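Ketoacyl_synth_N domain-containing protein (Photorhabdus luminescens subsp. laumondii, PDB 6SMO) probably takes part in polyketide chain building as a beta-ketoacyl synthase family member, paired with a ketosynthase chain and carrying a polyketone molecule in a pocket. Local coordinates at residues R4-G9 with A238-E243; V75-A80 with A222-L227; Q164-A169 with M181-S186. All coordinates share one frame; numbering follows the deposited sequence.

Contact 1: R4-G9 with A238-E243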
loop_
_atom_site.group_PDB
_atom_site.type_symbol
_atom_site.label_atom_id
_atom_site.label_comp_id
_atom_site.label_asym_id
_atom_site.label_seq_id
_atom_site.Cartn_x
_atom_site.Cartn_y
_atom_site.Cartn_z
ATOM N N ARG C 4 13.964 -4.680 22.550
ATOM C CA ARG C 4 12.986 -5.740 22.912
ATOM C C ARG C 4 11.569 -5.195 22.690
ATOM O O ARG C 4 11.286 -4.077 23.164
ATOM C CB ARG C 4 13.213 -6.203 24.356
ATOM C CG ARG C 4 14.558 -6.882 24.577
ATOM C CD ARG C 4 14.838 -7.170 26.039
ATOM N NE ARG C 4 14.041 -8.275 26.557
ATOM C CZ ARG C 4 14.070 -8.714 27.815
ATOM N NH1 ARG C 4 13.303 -9.730 28.175
ATOM N NH2 ARG C 4 14.860 -8.141 28.708
ATOM N N VAL C 5 10.730 -5.956 21.980
ATOM C CA VAL C 5 9.331 -5.586 21.607
ATOM C C VAL C 5 8.369 -6.458 22.421
ATOM O O VAL C 5 8.613 -7.679 22.508
ATOM C CB VAL C 5 9.095 -5.753 20.093
ATOM C CG1 VAL C 5 7.727 -5.237 19.670
ATOM C CG2 VAL C 5 10.189 -5.088 19.273
ATOM N N VAL C 6 7.315 -5.852 22.978
ATOM C CA VAL C 6 6.314 -6.529 23.859
ATOM C C VAL C 6 4.899 -6.137 23.419
ATOM O O VAL C 6 4.714 -4.997 22.949
ATOM C CB VAL C 6 6.554 -6.198 25.346
ATOM C CG1 VAL C 6 7.793 -6.895 25.884
ATOM C CG2 VAL C 6 6.628 -4.700 25.604
ATOM N N VAL C 7 3.945 -7.060 23.578
ATOM C CA VAL C 7 2.490 -6.857 23.302
ATOM C C VAL C 7 1.837 -6.353 24.595
ATOM O O VAL C 7 1.940 -7.064 25.614
ATOM C CB VAL C 7 1.821 -8.154 22.806
ATOM C CG1 VAL C 7 0.370 -7.930 22.404
ATOM C CG2 VAL C 7 2.594 -8.796 21.662
ATOM N N THR C 8 1.202 -5.176 24.554
ATOM C CA THR C 8 0.572 -4.503 25.726
ATOM C C THR C 8 -0.959 -4.520 25.614
ATOM O O THR C 8 -1.613 -4.480 26.675
ATOM C CB THR C 8 1.107 -3.075 25.891
ATOM O OG1 THR C 8 1.054 -2.419 24.624
ATOM C CG2 THR C 8 2.521 -3.046 26.429
ATOM N N GLY C 9 -1.509 -4.570 24.396
ATOM C CA GLY C 9 -2.965 -4.596 24.151
ATOM C C GLY C 9 -3.315 -5.355 22.883
ATOM O O GLY C 9 -2.498 -5.341 21.941
ATOM N N ALA C 238 2.779 -0.651 32.338
ATOM C CA ALA C 238 1.779 -1.317 31.469
ATOM C C ALA C 238 1.639 -2.794 31.852
ATOM O O ALA C 238 2.639 -3.394 32.296
ATOM C CB ALA C 238 2.185 -1.168 30.024
ATOM N N SER C 239 0.437 -3.351 31.675
ATOM C CA SER C 239 0.134 -4.800 31.809
ATOM C C SER C 239 0.616 -5.526 30.548
ATOM O O SER C 239 -0.170 -5.632 29.586
ATOM C CB SER C 239 -1.336 -5.031 32.054
ATOM O OG SER C 239 -1.752 -4.401 33.257
ATOM N N ILE C 240 1.871 -5.991 30.557
ATOM C CA ILE C 240 2.538 -6.665 29.402
ATOM C C ILE C 240 1.949 -8.074 29.262
ATOM O O ILE C 240 2.101 -8.872 30.207
ATOM C CB ILE C 240 4.071 -6.703 29.586
ATOM C CG1 ILE C 240 4.666 -5.305 29.784
ATOM C CG2 ILE C 240 4.736 -7.425 28.423
ATOM C CD1 ILE C 240 6.005 -5.303 30.486
ATOM N N LEU C 241 1.306 -8.363 28.125
ATOM C CA LEU C 241 0.702 -9.690 27.822
ATOM C C LEU C 241 1.819 -10.713 27.581
ATOM O O LEU C 241 1.823 -11.758 28.262
ATOM C CB LEU C 241 -0.211 -9.585 26.596
ATOM C CG LEU C 241 -1.645 -9.140 26.876
ATOM C CD1 LEU C 241 -1.696 -7.675 27.276
ATOM C CD2 LEU C 241 -2.534 -9.392 25.667
ATOM N N CYS C 242 2.721 -10.414 26.641
ATOM C CA CYS C 242 3.831 -11.304 26.209
ATOM C C CYS C 242 4.908 -10.488 25.484
ATOM O O CYS C 242 4.684 -9.283 25.251
ATOM C CB CYS C 242 3.312 -12.414 25.302
ATOM S SG CYS C 242 2.577 -11.804 23.763
ATOM N N GLU C 243 6.031 -11.134 25.152
ATOM C CA GLU C 243 7.174 -10.544 24.406
ATOM C C GLU C 243 7.270 -11.213 23.030
ATOM O O GLU C 243 7.239 -12.457 22.983
ATOM C CB GLU C 243 8.473 -10.736 25.194
ATOM C CG GLU C 243 9.655 -9.976 24.618
ATOM C CD GLU C 243 10.964 -10.145 25.371
ATOM O OE1 GLU C 243 11.042 -11.041 26.236
ATOM O OE2 GLU C 243 11.905 -9.376 25.090
HETATM O O HOH W 1 11.496 -8.715 22.120
#

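Contact 2: V75-A80 with A222-L227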
loop_
_atom_site.group_PDB
_atom_site.type_symbol
_atom_site.label_atom_id
_atom_site.label_comp_id
_atom_site.label_asym_id
_atom_site.label_seq_id
_atom_site.Cartn_x
_atom_site.Cartn_y
_atom_site.Cartn_z
ATOM N N VAL C 75 -12.441 -0.336 14.761
ATOM C CA VAL C 75 -13.083 -0.894 15.993
ATOM C C VAL C 75 -12.101 -1.850 16.683
ATOM O O VAL C 75 -12.098 -1.882 17.929
ATOM C CB VAL C 75 -14.436 -1.579 15.703
ATOM C CG1 VAL C 75 -15.453 -0.601 15.135
ATOM C CG2 VAL C 75 -14.304 -2.794 14.797
ATOM N N ALA C 76 -11.303 -2.592 15.907
ATOM C CA ALA C 76 -10.276 -3.540 16.404
ATOM C C ALA C 76 -9.141 -2.765 17.088
ATOM O O ALA C 76 -8.706 -3.197 18.174
ATOM C CB ALA C 76 -9.760 -4.391 15.269
ATOM N N VAL C 77 -8.689 -1.667 16.472
ATOM C CA VAL C 77 -7.593 -0.788 16.985
ATOM C C VAL C 77 -8.055 -0.115 18.285
ATOM O O VAL C 77 -7.242 -0.050 19.229
ATOM C CB VAL C 77 -7.155 0.245 15.927
ATOM C CG1 VAL C 77 -6.361 1.396 16.530
ATOM C CG2 VAL C 77 -6.364 -0.410 14.804
ATOM N N GLU C 78 -9.305 0.363 18.331
ATOM C CA GLU C 78 -9.883 1.079 19.501
ATOM C C GLU C 78 -9.922 0.135 20.710
ATOM O O GLU C 78 -9.546 0.584 21.811
ATOM C CB GLU C 78 -11.276 1.627 19.174
ATOM C CG GLU C 78 -11.902 2.429 20.306
ATOM C CD GLU C 78 -11.058 3.582 20.830
ATOM O OE1 GLU C 78 -10.633 4.423 20.013
ATOM O OE2 GLU C 78 -10.824 3.631 22.056
ATOM N N MET C 79 -10.353 -1.116 20.509
ATOM C CA MET C 79 -10.415 -2.170 21.561
ATOM C C MET C 79 -9.000 -2.469 22.076
ATOM O O MET C 79 -8.842 -2.609 23.305
ATOM C CB MET C 79 -11.040 -3.461 21.019
ATOM C CG MET C 79 -12.540 -3.370 20.818
ATOM S SD MET C 79 -13.209 -4.763 19.873
ATOM C CE MET C 79 -14.888 -4.197 19.610
ATOM N N ALA C 80 -8.022 -2.556 21.168
ATOM C CA ALA C 80 -6.605 -2.883 21.459
ATOM C C ALA C 80 -5.954 -1.756 22.275
ATOM O O ALA C 80 -5.227 -2.075 23.237
ATOM C CB ALA C 80 -5.861 -3.137 20.170
ATOM N N ALA C 222 -11.513 -8.516 11.725
ATOM C CA ALA C 222 -10.234 -7.806 11.958
ATOM C C ALA C 222 -9.593 -8.278 13.267
ATOM O O ALA C 222 -10.322 -8.767 14.154
ATOM C CB ALA C 222 -10.473 -6.317 11.970
ATOM N N ALA C 223 -8.270 -8.132 13.361
ATOM C CA ALA C 223 -7.439 -8.459 14.542
ATOM C C ALA C 223 -6.228 -7.522 14.560
ATOM O O ALA C 223 -5.552 -7.420 13.518
ATOM C CB ALA C 223 -7.023 -9.908 14.490
ATOM N N PHE C 224 -5.985 -6.850 15.689
ATOM C CA PHE C 224 -4.884 -5.866 15.871
ATOM C C PHE C 224 -4.204 -6.083 17.227
ATOM O O PHE C 224 -4.874 -6.509 18.191
ATOM C CB PHE C 224 -5.411 -4.436 15.731
ATOM C CG PHE C 224 -5.430 -3.916 14.315
ATOM C CD1 PHE C 224 -6.502 -4.177 13.475
ATOM C CD2 PHE C 224 -4.369 -3.173 13.820
ATOM C CE1 PHE C 224 -6.514 -3.702 12.174
ATOM C CE2 PHE C 224 -4.384 -2.698 12.517
ATOM C CZ PHE C 224 -5.455 -2.963 11.696
ATOM N N LEU C 225 -2.899 -5.794 17.276
ATOM C CA LEU C 225 -2.049 -5.838 18.495
ATOM C C LEU C 225 -1.408 -4.461 18.697
ATOM O O LEU C 225 -1.108 -3.796 17.685
ATOM C CB LEU C 225 -0.972 -6.917 18.325
ATOM C CG LEU C 225 -1.480 -8.348 18.151
ATOM C CD1 LEU C 225 -1.672 -8.689 16.680
ATOM C CD2 LEU C 225 -0.526 -9.341 18.797
ATOM N N VAL C 226 -1.217 -4.055 19.956
ATOM C CA VAL C 226 -0.433 -2.845 20.342
ATOM C C VAL C 226 0.978 -3.303 20.728
ATOM O O VAL C 226 1.206 -3.589 21.920
ATOM C CB VAL C 226 -1.110 -2.055 21.481
ATOM C CG1 VAL C 226 -0.319 -0.811 21.859
ATOM C CG2 VAL C 226 -2.542 -1.683 21.136
ATOM N N LEU C 227 1.872 -3.401 19.740
ATOM C CA LEU C 227 3.327 -3.638 19.943
ATOM C C LEU C 227 3.974 -2.323 20.390
ATOM O O LEU C 227 3.637 -1.276 19.802
ATOM C CB LEU C 227 3.955 -4.149 18.640
ATOM C CG LEU C 227 4.072 -5.667 18.509
ATOM C CD1 LEU C 227 2.733 -6.350 18.741
ATOM C CD2 LEU C 227 4.637 -6.045 17.147
#

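Contact 3: Q164-A169 with M181-S186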
loop_
_atom_site.group_PDB
_atom_site.type_symbol
_atom_site.label_atom_id
_atom_site.label_comp_id
_atom_site.label_asym_id
_atom_site.label_seq_id
_atom_site.Cartn_x
_atom_site.Cartn_y
_atom_site.Cartn_z
ATOM N N GLN C 164 3.254 -10.553 8.015
ATOM C CA GLN C 164 4.408 -9.666 7.705
ATOM C C GLN C 164 4.234 -8.326 8.435
ATOM O O GLN C 164 5.250 -7.789 8.921
ATOM C CB GLN C 164 4.541 -9.463 6.193
ATOM C CG GLN C 164 5.079 -10.686 5.462
ATOM C CD GLN C 164 5.196 -10.486 3.970
ATOM O OE1 GLN C 164 4.530 -9.638 3.379
ATOM N NE2 GLN C 164 6.048 -11.279 3.343
ATOM N N ALA C 165 2.998 -7.821 8.515
ATOM C CA ALA C 165 2.640 -6.519 9.128
ATOM C C ALA C 165 3.132 -6.460 10.581
ATOM O O ALA C 165 3.720 -5.427 10.955
ATOM C CB ALA C 165 1.150 -6.291 9.040
ATOM N N ILE C 166 2.914 -7.526 11.360
ATOM C CA ILE C 166 3.320 -7.616 12.798
ATOM C C ILE C 166 4.850 -7.693 12.874
ATOM O O ILE C 166 5.437 -6.993 13.723
ATOM C CB ILE C 166 2.657 -8.817 13.506
ATOM C CG1 ILE C 166 1.128 -8.779 13.415
ATOM C CG2 ILE C 166 3.119 -8.908 14.954
ATOM C CD1 ILE C 166 0.468 -10.114 13.670
ATOM N N GLY C 167 5.460 -8.523 12.021
ATOM C CA GLY C 167 6.908 -8.811 12.013
ATOM C C GLY C 167 7.751 -7.578 11.731
ATOM O O GLY C 167 8.756 -7.382 12.443
ATOM N N TYR C 168 7.367 -6.781 10.728
ATOM C CA TYR C 168 8.125 -5.590 10.256
ATOM C C TYR C 168 7.783 -4.367 11.118
ATOM O O TYR C 168 8.579 -3.409 11.122
ATOM C CB TYR C 168 7.880 -5.348 8.764
ATOM C CG TYR C 168 8.530 -6.375 7.872
ATOM C CD1 TYR C 168 9.909 -6.498 7.816
ATOM C CD2 TYR C 168 7.771 -7.236 7.096
ATOM C CE1 TYR C 168 10.518 -7.447 7.008
ATOM C CE2 TYR C 168 8.363 -8.188 6.281
ATOM C CZ TYR C 168 9.742 -8.294 6.238
ATOM O OH TYR C 168 10.329 -9.230 5.437
ATOM N N ALA C 169 6.648 -4.399 11.827
ATOM C CA ALA C 169 6.273 -3.400 12.856
ATOM C C ALA C 169 7.198 -3.560 14.069
ATOM O O ALA C 169 7.595 -2.533 14.651
ATOM C CB ALA C 169 4.822 -3.553 13.244
ATOM N N MET C 181 3.454 0.778 18.010
ATOM C CA MET C 181 3.000 0.335 16.664
ATOM C C MET C 181 1.636 -0.358 16.774
ATOM O O MET C 181 1.529 -1.332 17.543
ATOM C CB MET C 181 4.003 -0.635 16.032
ATOM C CG MET C 181 5.173 0.054 15.362
ATOM S SD MET C 181 4.668 0.956 13.878
ATOM C CE MET C 181 6.256 1.545 13.292
ATOM N N LEU C 182 0.645 0.131 16.021
ATOM C CA LEU C 182 -0.683 -0.517 15.851
ATOM C C LEU C 182 -0.610 -1.448 14.636
ATOM O O LEU C 182 -0.995 -1.017 13.532
ATOM C CB LEU C 182 -1.767 0.554 15.674
ATOM C CG LEU C 182 -2.259 1.233 16.953
ATOM C CD1 LEU C 182 -2.970 0.242 17.861
ATOM C CD2 LEU C 182 -1.121 1.918 17.696
ATOM N N CYS C 183 -0.108 -2.670 14.841
ATOM C CA CYS C 183 0.053 -3.717 13.797
ATOM C C CYS C 183 -1.148 -4.669 13.831
ATOM O O CYS C 183 -1.647 -4.951 14.939
ATOM C CB CYS C 183 1.348 -4.498 13.988
ATOM S SG CYS C 183 1.359 -5.514 15.487
ATOM N N GLY C 184 -1.586 -5.146 12.663
ATOM C CA GLY C 184 -2.714 -6.087 12.531
ATOM C C GLY C 184 -3.178 -6.230 11.094
ATOM O O GLY C 184 -2.387 -5.920 10.179
ATOM N N ALA C 185 -4.422 -6.679 10.906
ATOM C CA ALA C 185 -5.038 -6.962 9.589
ATOM C C ALA C 185 -6.563 -6.841 9.680
ATOM O O ALA C 185 -7.097 -6.825 10.807
ATOM C CB ALA C 185 -4.621 -8.335 9.123
ATOM N N SER C 186 -7.226 -6.759 8.524
ATOM C CA SER C 186 -8.704 -6.679 8.384
ATOM C C SER C 186 -9.119 -7.145 6.984
ATOM O O SER C 186 -8.347 -6.916 6.032
ATOM C CB SER C 186 -9.196 -5.283 8.663
ATOM O OG SER C 186 -10.611 -5.223 8.579
#

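Contact 1: R4-G9 with A238-E243
Val7 faces both Leu241 and Cys242 across two antiparallel strands, a classic beta bulge at the start of strand 242-251, where it meets strand 5-13. Val7 N donates to Cys242 O (2.9 Å), while Leu241 N donates to Val7 O (2.9 Å), so the extra residue is taken up without loss of either backbone bond. Next along, Val6 and Glu243 form a non-hydrogen-bonded pair with side chains on the same face, where they cross obliquely, Val6 CG1 resting on Glu243 CG at 3.8 Å. Val6 CB also meets Ile240 CG2 at 3.8 Å. The Glu243 chain leaves with CG anti to its backbone N (chi1 -171°) and stays extended; glutamate suits the place because its methylenes pack on Val6 while its carboxylate reaches Arg4 at the exposed end. Arg4 bends at chi3 (73°) and presents its guanidinium edge, gripping the carboxylate side-on in a salt bridge: NE meets Glu243 OE2 at 2.8 Å and NH1 meets Glu243 OE1 at 3.3 Å. The two flat groups are 36° apart rather than coplanar. On the opposite face Val7 CG2 touches Cys242 SG at 3.7 Å, a small apolar pair covered by Ser326 of helix 319-329. Thr8 turns its hydroxyl to strand 218-229, bonding Val226 O and Glu228. A water accepts a hydrogen bond from Val5 N and lies 3.1 Å from Glu243 OE2.

Contact 2: V75-A80 with A222-L227
Val77 sets a methyl over the ring of Phe224, the main knob of the fit where helix 68-84 packs on one face of the sheet at strand 218-229, in a thiolase-type fold as in ketosynthases. The helix and strand segments run in roughly the same direction, 34° apart, with axes approaching to 7.4 Å. Such closeness suits the small residues of the helix: Ala76 and Ala80, one turn apart, both point at the strand, and Ala222, Phe224 and Val226 point back from alternate positions along it. Val77 holds CG1 anti to the backbone N (chi1 163°) and CG2 anti to the carbonyl carbon, which puts CG2 3.6 Å from the centroid of the Phe224 ring and 15° off its normal, a CH-pi contact over the face. Ala76 CB drops between the Phe224 ring and Ala222, the next side chain on this face of the strand, 3.7 Å from Phe224 CD1 and 3.9 Å from Ala222 CB. With a single methyl on each side, Ala76 and Ala222 meet without holding helix and strand apart. Ala80 CB sits between the Phe224 carbonyl and the Val226 side chain, 4.0 Å from Phe224 O and 3.8 Å from Val226 CG2, while Ala80 O lies 3.4 Å from Val226 CG2. Leu182 of strand 180-187 also packs on Val77 and Val226. No hydrogen bond joins the segments. The side chains that meet are all hydrocarbon, bordered by the carbonyls of Ala80 and Phe224, so the fit depends on shape and burial, not on directional bonds.

Contact 3: Q164-A169 with M181-S186
Ala165, Ile166 and Ala169 lay helix 161-175 on Met181, Cys183 and Gly184 of strand 180-187, a buried apolar contact in the thiolase-type fold: the helix belongs to a beta-alpha-beta crossover linking strands 154-155 and 180-187, both parallel neighbours of strand 96-101. The segments run almost exactly antiparallel, and alanine and glycine let their axes come within 6.8 Å. Ala169 CB presses down between two strand side chains, 3.7 Å from Cys183 CB and 4.1 Å from Met181 CB. Cys183 SG stands between its own backbone N and carbonyl carbon (chi1 67°), which raises the sulfur alongside Ile166, at 3.9 Å from both Ile166 CG1 and Ile166 CG2. The beta-branched isoleucine thus straddles the sulfur. Met181 flanks the other end, its CG 3.6 Å from Ala169 O, before its chain bends at chi2. Where the strand has no side chain, Ala165 CB comes straight to the backbone, 3.7 Å from Gly184 O. Gly184 is nearly flat (phi 168°, psi -158°), with phi on the positive side, a conformation that residues with a CB rarely take. Leu182 points from the other side of the strand to Val77 of helix 68-84, so the strand lies between two helices; within the sheet it is flanked by strands 96-101 and 218-229, while Gln164 and Tyr168 carry the helix's far side to Asp249 and to the neighbouring PKS_KS chain.

From the N terminus, strand 5-13 supplies the first half of contact 1, whose partner arrives only after 228 intervening residues. Inside that long loop helix 68-84 opens contact 2, closed by strand 218-229, and inside this lies contact 3, a short loop from helix 161-175 to strand 180-187. The three are therefore nested, none crossing another. They converge on one sheet: strand 218-229 lies between 5-13 and 180-187, bonding Gly9 O through Val226 N on one side and Cys183 O through Leu225 N on the other. Contact 1 adds strand 242-251 at the other edge of strand 5-13, whereas contacts 2 and 3 bring helices onto the two faces of the sheet.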